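Local coordinates for cell wall surface anchor protein (Streptococcus agalactiae, PDB 4Z1P), which probably acts as a cell-wall-linked adhesin of the antigen I/II family, helping the bacterium attach to other cells and surfaces, at residues A34-S39 and V158-F163; A56-P61 and F115-A120; V70-A75 and T138-F143. All coordinates share one frame; numbering follows the deposited sequence.

Interaction 1 of 3, residues A34-S39 and V158-F163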
loop_
_atom_site.group_PDB
_atom_site.type_symbol
_atom_site.label_atom_id
_atom_site.label_comp_id
_atom_site.label_asym_id
_atom_site.label_seq_id
_atom_site.Cartn_x
_atom_site.Cartn_y
_atom_site.Cartn_z
ATOM N N ALA A 34 -11.886 -11.810 5.350
ATOM C CA ALA A 34 -11.785 -12.526 6.561
ATOM C C ALA A 34 -12.906 -13.458 6.687
ATOM O O ALA A 34 -14.071 -13.095 6.366
ATOM C CB ALA A 34 -11.781 -11.615 7.728
ATOM N N LYS A 35 -12.600 -14.631 7.227
ATOM C CA LYS A 35 -13.605 -15.669 7.418
ATOM C C LYS A 35 -13.787 -16.155 8.820
ATOM O O LYS A 35 -12.839 -16.574 9.480
ATOM C CB LYS A 35 -13.312 -16.884 6.566
ATOM C CG LYS A 35 -13.804 -16.755 5.162
ATOM C CD LYS A 35 -13.778 -18.093 4.453
ATOM C CE LYS A 35 -14.955 -18.950 4.858
ATOM N NZ LYS A 35 -14.494 -20.365 4.822
ATOM N N GLN A 36 -15.045 -16.171 9.210
ATOM C CA GLN A 36 -15.538 -16.605 10.508
ATOM C C GLN A 36 -16.140 -17.964 10.205
ATOM O O GLN A 36 -17.188 -18.080 9.463
ATOM C CB GLN A 36 -16.625 -15.630 10.992
ATOM C CG GLN A 36 -17.301 -16.018 12.306
ATOM C CD GLN A 36 -18.270 -14.929 12.760
ATOM O OE1 GLN A 36 -18.786 -14.169 11.946
ATOM N NE2 GLN A 36 -18.490 -14.840 14.053
ATOM N N ASN A 37 -15.446 -19.023 10.655
ATOM C CA ASN A 37 -15.821 -20.402 10.288
ATOM C C ASN A 37 -16.806 -21.047 11.222
ATOM O O ASN A 37 -16.607 -21.091 12.421
ATOM C CB ASN A 37 -14.557 -21.255 10.160
ATOM C CG ASN A 37 -13.792 -20.921 8.928
ATOM O OD1 ASN A 37 -14.343 -20.857 7.834
ATOM N ND2 ASN A 37 -12.591 -20.578 9.082
ATOM N N PHE A 38 -17.914 -21.528 10.647
ATOM C CA PHE A 38 -18.930 -22.258 11.398
ATOM C C PHE A 38 -19.204 -23.668 10.839
ATOM O O PHE A 38 -20.007 -24.365 11.429
ATOM C CB PHE A 38 -20.300 -21.487 11.490
ATOM C CG PHE A 38 -20.241 -20.216 12.258
ATOM C CD1 PHE A 38 -19.696 -20.199 13.486
ATOM C CD2 PHE A 38 -20.762 -18.992 11.719
ATOM C CE1 PHE A 38 -19.598 -19.058 14.225
ATOM C CE2 PHE A 38 -20.705 -17.854 12.476
ATOM C CZ PHE A 38 -20.137 -17.871 13.711
ATOM N N SER A 39 -18.589 -24.055 9.739
ATOM C CA SER A 39 -18.934 -25.351 9.076
ATOM C C SER A 39 -18.712 -26.544 9.994
ATOM O O SER A 39 -19.465 -27.539 9.949
ATOM C CB SER A 39 -18.160 -25.538 7.790
ATOM O OG SER A 39 -16.798 -25.540 8.045
ATOM N N VAL A 158 -7.188 -11.764 12.932
ATOM C CA VAL A 158 -8.579 -12.063 13.346
ATOM C C VAL A 158 -8.642 -13.078 14.428
ATOM O O VAL A 158 -7.739 -13.871 14.530
ATOM C CB VAL A 158 -9.431 -12.532 12.173
ATOM C CG1 VAL A 158 -9.715 -11.326 11.213
ATOM C CG2 VAL A 158 -8.765 -13.690 11.369
ATOM N N ALA A 159 -9.751 -13.110 15.157
ATOM C CA ALA A 159 -10.062 -14.122 16.164
ATOM C C ALA A 159 -11.582 -14.296 16.216
ATOM O O ALA A 159 -12.346 -13.390 15.742
ATOM C CB ALA A 159 -9.538 -13.710 17.538
ATOM N N GLN A 160 -12.029 -15.454 16.681
ATOM C CA GLN A 160 -13.435 -15.709 16.829
ATOM C C GLN A 160 -13.699 -16.317 18.127
ATOM O O GLN A 160 -12.821 -17.088 18.696
ATOM C CB GLN A 160 -14.078 -16.431 15.630
ATOM C CG GLN A 160 -13.881 -17.836 15.410
ATOM C CD GLN A 160 -14.557 -18.343 14.107
ATOM O OE1 GLN A 160 -14.006 -18.240 13.029
ATOM N NE2 GLN A 160 -15.699 -18.919 14.242
ATOM N N ILE A 161 -14.878 -16.053 18.622
ATOM C CA ILE A 161 -15.306 -16.640 19.905
ATOM C C ILE A 161 -16.643 -17.256 19.685
ATOM O O ILE A 161 -17.617 -16.533 19.302
ATOM C CB ILE A 161 -15.350 -15.618 21.021
ATOM C CG1 ILE A 161 -14.030 -14.956 21.127
ATOM C CG2 ILE A 161 -15.791 -16.278 22.334
ATOM C CD1 ILE A 161 -14.079 -13.767 22.070
ATOM N N ASP A 162 -16.677 -18.579 19.780
ATOM C CA ASP A 162 -17.862 -19.365 19.505
ATOM C C ASP A 162 -18.288 -19.979 20.822
ATOM O O ASP A 162 -17.529 -20.767 21.416
ATOM C CB ASP A 162 -17.554 -20.511 18.543
ATOM C CG ASP A 162 -16.862 -20.086 17.292
ATOM O OD1 ASP A 162 -17.134 -18.934 16.791
ATOM O OD2 ASP A 162 -16.014 -20.871 16.813
ATOM N N PHE A 163 -19.497 -19.711 21.259
ATOM C CA PHE A 163 -20.027 -20.265 22.526
ATOM C C PHE A 163 -19.057 -20.041 23.706
ATOM O O PHE A 163 -18.878 -20.938 24.592
ATOM C CB PHE A 163 -20.309 -21.808 22.395
ATOM C CG PHE A 163 -20.959 -22.286 21.121
ATOM C CD1 PHE A 163 -22.347 -22.262 20.977
ATOM C CD2 PHE A 163 -20.218 -22.792 20.083
ATOM C CE1 PHE A 163 -22.968 -22.736 19.857
ATOM C CE2 PHE A 163 -20.820 -23.286 18.954
ATOM C CZ PHE A 163 -22.208 -23.266 18.845
HETATM O O HOH W 1 -17.903 -16.422 16.290
#

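Interaction 2 of 3, residues A56-P61 and F115-A120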
loop_
_atom_site.group_PDB
_atom_site.type_symbol
_atom_site.label_atom_id
_atom_site.label_comp_id
_atom_site.label_asym_id
_atom_site.label_seq_id
_atom_site.Cartn_x
_atom_site.Cartn_y
_atom_site.Cartn_z
ATOM N N ALA A 56 -18.782 -14.033 18.528
ATOM C CA ALA A 56 -18.066 -12.778 18.310
ATOM C C ALA A 56 -16.970 -12.960 17.328
ATOM O O ALA A 56 -16.380 -14.047 17.280
ATOM C CB ALA A 56 -17.455 -12.296 19.584
ATOM N N PHE A 57 -16.745 -11.941 16.482
ATOM C CA PHE A 57 -15.651 -11.922 15.536
ATOM C C PHE A 57 -14.837 -10.666 15.781
ATOM O O PHE A 57 -15.402 -9.554 15.870
ATOM C CB PHE A 57 -16.203 -11.840 14.096
ATOM C CG PHE A 57 -15.158 -12.086 13.045
ATOM C CD1 PHE A 57 -14.589 -13.354 12.947
ATOM C CD2 PHE A 57 -14.686 -11.061 12.212
ATOM C CE1 PHE A 57 -13.624 -13.630 12.034
ATOM C CE2 PHE A 57 -13.662 -11.320 11.308
ATOM C CZ PHE A 57 -13.155 -12.611 11.219
ATOM N N VAL A 58 -13.516 -10.824 15.870
ATOM C CA VAL A 58 -12.635 -9.746 16.160
ATOM C C VAL A 58 -11.692 -9.519 15.060
ATOM O O VAL A 58 -10.989 -10.456 14.674
ATOM C CB VAL A 58 -11.788 -10.001 17.489
ATOM C CG1 VAL A 58 -10.739 -8.898 17.689
ATOM C CG2 VAL A 58 -12.743 -10.096 18.674
ATOM N N ASP A 59 -11.572 -8.272 14.589
ATOM C CA ASP A 59 -10.463 -7.899 13.697
ATOM C C ASP A 59 -9.504 -6.902 14.396
ATOM O O ASP A 59 -9.949 -5.857 14.912
ATOM C CB ASP A 59 -10.962 -7.277 12.415
ATOM C CG ASP A 59 -9.829 -7.008 11.429
ATOM O OD1 ASP A 59 -8.903 -6.158 11.688
ATOM O OD2 ASP A 59 -9.834 -7.654 10.391
ATOM N N GLN A 60 -8.220 -7.256 14.487
ATOM C CA GLN A 60 -7.262 -6.413 15.158
ATOM C C GLN A 60 -6.181 -6.011 14.174
ATOM O O GLN A 60 -5.270 -6.797 13.877
ATOM C CB GLN A 60 -6.743 -7.149 16.392
ATOM C CG GLN A 60 -5.408 -6.765 17.050
ATOM C CD GLN A 60 -5.479 -5.538 17.811
ATOM O OE1 GLN A 60 -5.354 -5.554 19.017
ATOM N NE2 GLN A 60 -5.657 -4.407 17.111
ATOM N N PRO A 61 -6.267 -4.804 13.666
ATOM C CA PRO A 61 -5.222 -4.204 12.838
ATOM C C PRO A 61 -4.067 -3.710 13.733
ATOM O O PRO A 61 -4.284 -3.399 14.901
ATOM C CB PRO A 61 -5.934 -3.007 12.178
ATOM C CG PRO A 61 -7.147 -2.758 12.962
ATOM C CD PRO A 61 -7.390 -3.870 13.908
ATOM N N PHE A 115 -9.375 -2.290 18.337
ATOM C CA PHE A 115 -9.858 -3.322 17.464
ATOM C C PHE A 115 -11.337 -3.155 17.179
ATOM O O PHE A 115 -11.990 -2.252 17.749
ATOM C CB PHE A 115 -9.590 -4.703 18.088
ATOM C CG PHE A 115 -10.295 -4.944 19.386
ATOM C CD1 PHE A 115 -9.709 -4.589 20.564
ATOM C CD2 PHE A 115 -11.498 -5.626 19.455
ATOM C CE1 PHE A 115 -10.321 -4.891 21.769
ATOM C CE2 PHE A 115 -12.143 -5.889 20.645
ATOM C CZ PHE A 115 -11.558 -5.531 21.825
ATOM N N TYR A 116 -11.827 -3.972 16.251
ATOM C CA TYR A 116 -13.213 -4.016 15.853
ATOM C C TYR A 116 -13.767 -5.382 16.182
ATOM O O TYR A 116 -13.037 -6.373 16.153
ATOM C CB TYR A 116 -13.336 -3.802 14.338
ATOM C CG TYR A 116 -12.735 -2.541 13.867
ATOM C CD1 TYR A 116 -11.394 -2.426 13.672
ATOM C CD2 TYR A 116 -13.558 -1.390 13.616
ATOM C CE1 TYR A 116 -10.849 -1.219 13.213
ATOM C CE2 TYR A 116 -13.021 -0.214 13.159
ATOM C CZ TYR A 116 -11.690 -0.136 12.940
ATOM O OH TYR A 116 -11.159 1.038 12.530
ATOM N N MET A 117 -15.017 -5.418 16.625
ATOM C CA MET A 117 -15.638 -6.635 16.957
ATOM C C MET A 117 -17.088 -6.672 16.542
ATOM O O MET A 117 -17.783 -5.641 16.645
ATOM C CB MET A 117 -15.509 -6.909 18.467
ATOM C CG MET A 117 -16.100 -8.207 18.936
ATOM S SD MET A 117 -15.794 -8.494 20.698
ATOM C CE MET A 117 -16.708 -7.233 21.443
ATOM N N TRP A 118 -17.518 -7.794 16.012
ATOM C CA TRP A 118 -18.917 -7.961 15.558
ATOM C C TRP A 118 -19.478 -9.086 16.361
ATOM O O TRP A 118 -18.869 -10.166 16.412
ATOM C CB TRP A 118 -18.959 -8.323 14.055
ATOM C CG TRP A 118 -18.593 -7.233 13.137
ATOM C CD1 TRP A 118 -19.466 -6.333 12.527
ATOM C CD2 TRP A 118 -17.296 -6.838 12.745
ATOM N NE1 TRP A 118 -18.773 -5.461 11.769
ATOM C CE2 TRP A 118 -17.435 -5.715 11.899
ATOM C CE3 TRP A 118 -16.029 -7.304 13.040
ATOM C CZ2 TRP A 118 -16.359 -5.097 11.304
ATOM C CZ3 TRP A 118 -14.959 -6.733 12.418
ATOM C CH2 TRP A 118 -15.123 -5.598 11.597
ATOM N N THR A 119 -20.571 -8.861 17.040
ATOM C CA THR A 119 -21.265 -9.832 17.847
ATOM C C THR A 119 -22.684 -10.080 17.388
ATOM O O THR A 119 -23.423 -9.115 16.890
ATOM C CB THR A 119 -21.342 -9.316 19.314
ATOM O OG1 THR A 119 -21.828 -8.009 19.317
ATOM C CG2 THR A 119 -19.987 -9.332 19.962
ATOM N N ALA A 120 -23.131 -11.326 17.482
ATOM C CA ALA A 120 -24.463 -11.642 17.147
ATOM C C ALA A 120 -25.461 -10.975 18.066
ATOM O O ALA A 120 -25.419 -11.145 19.264
ATOM C CB ALA A 120 -24.707 -13.140 17.060
#

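Interaction 3 of 3, residues V70-A75 and T138-F143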
loop_
_atom_site.group_PDB
_atom_site.type_symbol
_atom_site.label_atom_id
_atom_site.label_comp_id
_atom_site.label_asym_id
_atom_site.label_seq_id
_atom_site.Cartn_x
_atom_site.Cartn_y
_atom_site.Cartn_z
ATOM N N VAL A 70 -16.409 -1.313 5.731
ATOM C CA VAL A 70 -16.927 -2.664 5.683
ATOM C C VAL A 70 -17.654 -2.784 4.377
ATOM O O VAL A 70 -18.708 -2.161 4.198
ATOM C CB VAL A 70 -17.852 -2.924 6.847
ATOM C CG1 VAL A 70 -18.448 -4.292 6.704
ATOM C CG2 VAL A 70 -17.098 -2.819 8.181
ATOM N N LYS A 71 -17.119 -3.529 3.438
ATOM C CA LYS A 71 -17.761 -3.609 2.107
ATOM C C LYS A 71 -18.970 -4.549 2.140
ATOM O O LYS A 71 -19.976 -4.316 1.459
ATOM C CB LYS A 71 -16.754 -4.060 1.037
ATOM C CG LYS A 71 -15.576 -3.097 0.937
ATOM C CD LYS A 71 -14.823 -3.117 -0.397
ATOM C CE LYS A 71 -14.049 -4.393 -0.747
ATOM N NZ LYS A 71 -12.769 -4.587 0.017
ATOM N N SER A 72 -18.842 -5.653 2.845
ATOM C CA SER A 72 -19.933 -6.635 2.998
ATOM C C SER A 72 -19.662 -7.619 4.101
ATOM O O SER A 72 -18.467 -7.894 4.408
ATOM C CB SER A 72 -20.197 -7.455 1.704
ATOM O OG SER A 72 -19.059 -8.123 1.337
ATOM N N ILE A 73 -20.731 -8.144 4.707
ATOM C CA ILE A 73 -20.602 -9.285 5.627
ATOM C C ILE A 73 -21.671 -10.273 5.214
ATOM O O ILE A 73 -22.892 -9.979 5.319
ATOM C CB ILE A 73 -20.815 -8.889 7.117
ATOM C CG1 ILE A 73 -19.928 -7.716 7.447
ATOM C CG2 ILE A 73 -20.518 -10.095 7.997
ATOM C CD1 ILE A 73 -20.029 -7.175 8.893
ATOM N N LYS A 74 -21.222 -11.404 4.671
ATOM C CA LYS A 74 -22.110 -12.392 3.987
ATOM C C LYS A 74 -21.921 -13.787 4.479
ATOM O O LYS A 74 -20.764 -14.216 4.641
ATOM C CB LYS A 74 -21.919 -12.374 2.459
ATOM C CG LYS A 74 -22.319 -11.006 1.764
ATOM C CD LYS A 74 -21.974 -10.909 0.289
ATOM C CE LYS A 74 -22.873 -11.776 -0.603
ATOM N NZ LYS A 74 -22.329 -11.633 -1.988
ATOM N N ALA A 75 -23.043 -14.484 4.697
ATOM C CA ALA A 75 -22.988 -15.902 4.953
ATOM C C ALA A 75 -22.730 -16.673 3.644
ATOM O O ALA A 75 -22.952 -16.168 2.505
ATOM C CB ALA A 75 -24.233 -16.380 5.650
ATOM N N THR A 138 -18.218 -14.304 5.735
ATOM C CA THR A 138 -17.100 -13.640 5.141
ATOM C C THR A 138 -17.195 -12.130 5.305
ATOM O O THR A 138 -18.250 -11.502 4.957
ATOM C CB THR A 138 -16.963 -13.990 3.689
ATOM O OG1 THR A 138 -16.740 -15.404 3.558
ATOM C CG2 THR A 138 -15.792 -13.258 3.102
ATOM N N TYR A 139 -16.154 -11.546 5.894
ATOM C CA TYR A 139 -16.103 -10.097 6.072
ATOM C C TYR A 139 -15.207 -9.531 5.022
ATOM O O TYR A 139 -14.021 -9.930 4.942
ATOM C CB TYR A 139 -15.617 -9.756 7.476
ATOM C CG TYR A 139 -16.468 -10.219 8.597
ATOM C CD1 TYR A 139 -16.627 -11.573 8.879
ATOM C CD2 TYR A 139 -17.045 -9.327 9.438
ATOM C CE1 TYR A 139 -17.319 -12.017 9.986
ATOM C CE2 TYR A 139 -17.816 -9.722 10.510
ATOM C CZ TYR A 139 -17.972 -11.049 10.809
ATOM O OH TYR A 139 -18.737 -11.467 11.861
ATOM N N ASN A 140 -15.741 -8.653 4.153
ATOM C CA ASN A 140 -14.883 -7.936 3.221
ATOM C C ASN A 140 -14.580 -6.594 3.824
ATOM O O ASN A 140 -15.456 -5.713 3.943
ATOM C CB ASN A 140 -15.471 -7.782 1.810
ATOM C CG ASN A 140 -15.126 -8.947 0.887
ATOM O OD1 ASN A 140 -14.214 -8.859 0.041
ATOM N ND2 ASN A 140 -15.832 -10.024 1.042
ATOM N N LEU A 141 -13.329 -6.422 4.175
ATOM C CA LEU A 141 -12.924 -5.244 4.969
ATOM C C LEU A 141 -11.837 -4.460 4.246
ATOM O O LEU A 141 -10.851 -4.998 3.857
ATOM C CB LEU A 141 -12.413 -5.659 6.295
ATOM C CG LEU A 141 -13.361 -6.459 7.192
ATOM C CD1 LEU A 141 -12.575 -6.972 8.405
ATOM C CD2 LEU A 141 -14.601 -5.658 7.599
ATOM N N SER A 142 -11.951 -3.160 4.157
ATOM C CA SER A 142 -10.912 -2.400 3.520
ATOM C C SER A 142 -10.447 -1.193 4.375
ATOM O O SER A 142 -11.239 -0.471 5.007
ATOM C CB SER A 142 -11.324 -1.980 2.089
ATOM O OG SER A 142 -11.862 -0.703 2.124
ATOM N N PHE A 143 -9.147 -1.003 4.394
ATOM C CA PHE A 143 -8.481 0.006 5.271
ATOM C C PHE A 143 -7.582 0.858 4.437
ATOM O O PHE A 143 -6.965 0.358 3.483
ATOM C CB PHE A 143 -7.552 -0.653 6.306
ATOM C CG PHE A 143 -8.241 -1.368 7.450
ATOM C CD1 PHE A 143 -8.551 -0.704 8.653
ATOM C CD2 PHE A 143 -8.533 -2.732 7.372
ATOM C CE1 PHE A 143 -9.095 -1.421 9.726
ATOM C CE2 PHE A 143 -9.108 -3.412 8.430
ATOM C CZ PHE A 143 -9.353 -2.783 9.613
HETATM O O HOH W 2 -12.115 -7.045 0.686
HETATM O O HOH W 3 -18.461 -10.599 2.399
HETATM O O HOH W 4 -18.932 -16.814 3.674
#

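Interaction 1 of 3, residues A34-S39 and V158-F163
Gln160 reaches from strand 153-162 to the backbone of Asn37, just after strand 29-36. Its CB already points at the other segment. CG lies between the backbone N and the carbonyl carbon (chi1 76°), and the chain runs extended from there, which carries the carboxamide straight across. Gln160 CD comes to 3.6 Å from Asn37 N. OE1 then accepts the N-H of Asn37, with Asn37 N and Gln160 OE1 2.9 Å apart and the donor on a lone pair in the carbonyl plane. NE2 has two partners. Gln160 NE2 donates to the backbone O of Asn37 (NE2 to O 3.0 Å), tilted out of the amide plane. Gln160 NE2 also donates to Asp162 OD1 of its own strand, at 2.9 Å and nearly straight (172°), on the syn lone pair of the carboxylate. Three bonds thus fix the rotation of the amide, which pairs with Asn37 much as a peptide group would.

Gln36 CG lies 3.8 Å from Gln160 NE2. Phe38 offers its ring edge to Asp162, with CE1 3.6 Å from OD1. Water 1 links Gln36 NE2 to Asp162 OD1. The other oxygen of Asp162, OD2, is held by Tyr41, and Gln36 OE1 by Tyr139. The far end is apolar, where Ala34 CB meets Val158 CG1 at 4.1 Å.

The strand axes come within 8.1 Å at 14°, with no backbone bond between them. This is the face-to-face contact of two sheets in a beta sandwich, consistent with the immunoglobulin-like fold of antigen I/II C-terminal domains.

Interaction 2 of 3, residues A56-P61 and F115-A120
Phe57 and Trp118 form a hydrogen-bonded antiparallel pair, and Asp59 and Tyr116 form the next. Two backbone bonds join each pair; in the first, both Phe57 N to Trp118 O and Trp118 N to Phe57 O measure 2.8 Å.

The tight part is the middle of this ladder, on both faces. On the face of Phe57, Asp59, Tyr116 and Trp118, Trp118 CG stands beside the backbone N, anti to the carbonyl carbon (chi1 -71°). This brings the six-membered edge of the indole back over the neighbouring strand. There Trp118 CE3 meets the edge of the Phe57 ring, 4.1 Å from Phe57 CD2, and Trp118 CZ3 touches Asp59 CB at 4.0 Å. The carboxylate of Asp59 turns to Asn156, which donates to OD2. Phe57 also stacks on Tyr139 of the opposing sheet, and Trp118 meets the same Tyr139 with the planes at about 60°.

On the other face Val58 splits its two methyls: Val58 CG1 lies 3.8 Å from Phe115 CD2, and Val58 CG2 lies 3.9 Å from Met117 CG. The bend at the end of Met117 leads its tip away from strand 55-61.

Contact thins toward the partly exposed ends. Pro61 CG comes to the edge of the Tyr116 ring, 4.0 Å from CE1. Gln60 touches Phe115 CB with its CB and NE2; its OE1 accepts from Gly113 N. At the opposite end Thr119 meets Ala56 through one methyl, CG2.

Both strands lie inside the five-stranded sheet. Strand 85-90 pairs with 115-120 on one flank and strand 153-162 with 55-61 on the other, while strand 137-145 packs over the face of Phe57 and Trp118.

Interaction 3 of 3, residues V70-A75 and T138-F143
Ile73 sets its CG2 methyl over one face of the Tyr139 ring. Ile73 CG2 is 3.8 Å from the ring centroid and only 13° off the normal, a CH-pi contact. Ile73 CD1 comes beside the CD2-CE2 bond, 3.7 Å from Tyr139 CE2, outside the ring outline. CG2 is anti to the backbone N, and this turns it toward the ring. On the same face Val70 and Leu141 lie side by side and point the same way, with Val70 CG2 3.8 Å from Leu141 CD2.

Between these two pairs the register slips by one. Lys71 and Ser72 both face Asn140 in a classic beta bulge. Lys71 N donates to Asn140 O, and Asn140 N donates to Ser72 O, each at 2.8 Å. Lys71 has a helix-like backbone (psi -40°), as the first residue of such a bulge commonly does.

The opposite face is polar and wet. Ser72 OG lies against Asn140 CB at 3.6 Å rather than bonding to its amide directly. Water 3 bridges instead: it accepts from Asn140 ND2, donates to Thr138 O, and also bonds Ser72 OG. Lys71, bent at chi3 and chi4, curls across to strand 137-145, with Lys71 NZ 3.6 Å from Ser142 CB. Lys71 NZ donates to water 2 at 2.6 Å, which passes the link on to Asn140 OD1. It also makes a long, weak ion pair with Asp31.

Strand 65-75 is an outermost strand of the four-stranded sheet. Strand 137-145 is an inner strand of that sheet, with strand 29-36 on its other flank. Across the sandwich, Trp118 of strand 115-120 packs on Val70, Ile73 and Leu141.

Overall arrangement
All three contacts lie in one beta sandwich. Interaction 3 pairs strands of its four-stranded sheet, interaction 2 pairs strands of the five-stranded sheet, and interaction 1 spans the two. Interactions 1 and 2 have centres about 10 Å apart and are joined by neighbouring strands 153-162 and 55-61 of one sheet, with Ala159 O 2.8 Å from Val58 N. Interactions 1 and 3 are about 14 Å apart and join where Ala34 O lies 2.6 Å from Tyr139 N. Interactions 2 and 3, about 12 Å apart, meet through the core: Trp118 NE1 is 3.6 Å from Ile73 CD1. Along the chain, interactions 2 and 3 both nest inside the loop closed by interaction 1.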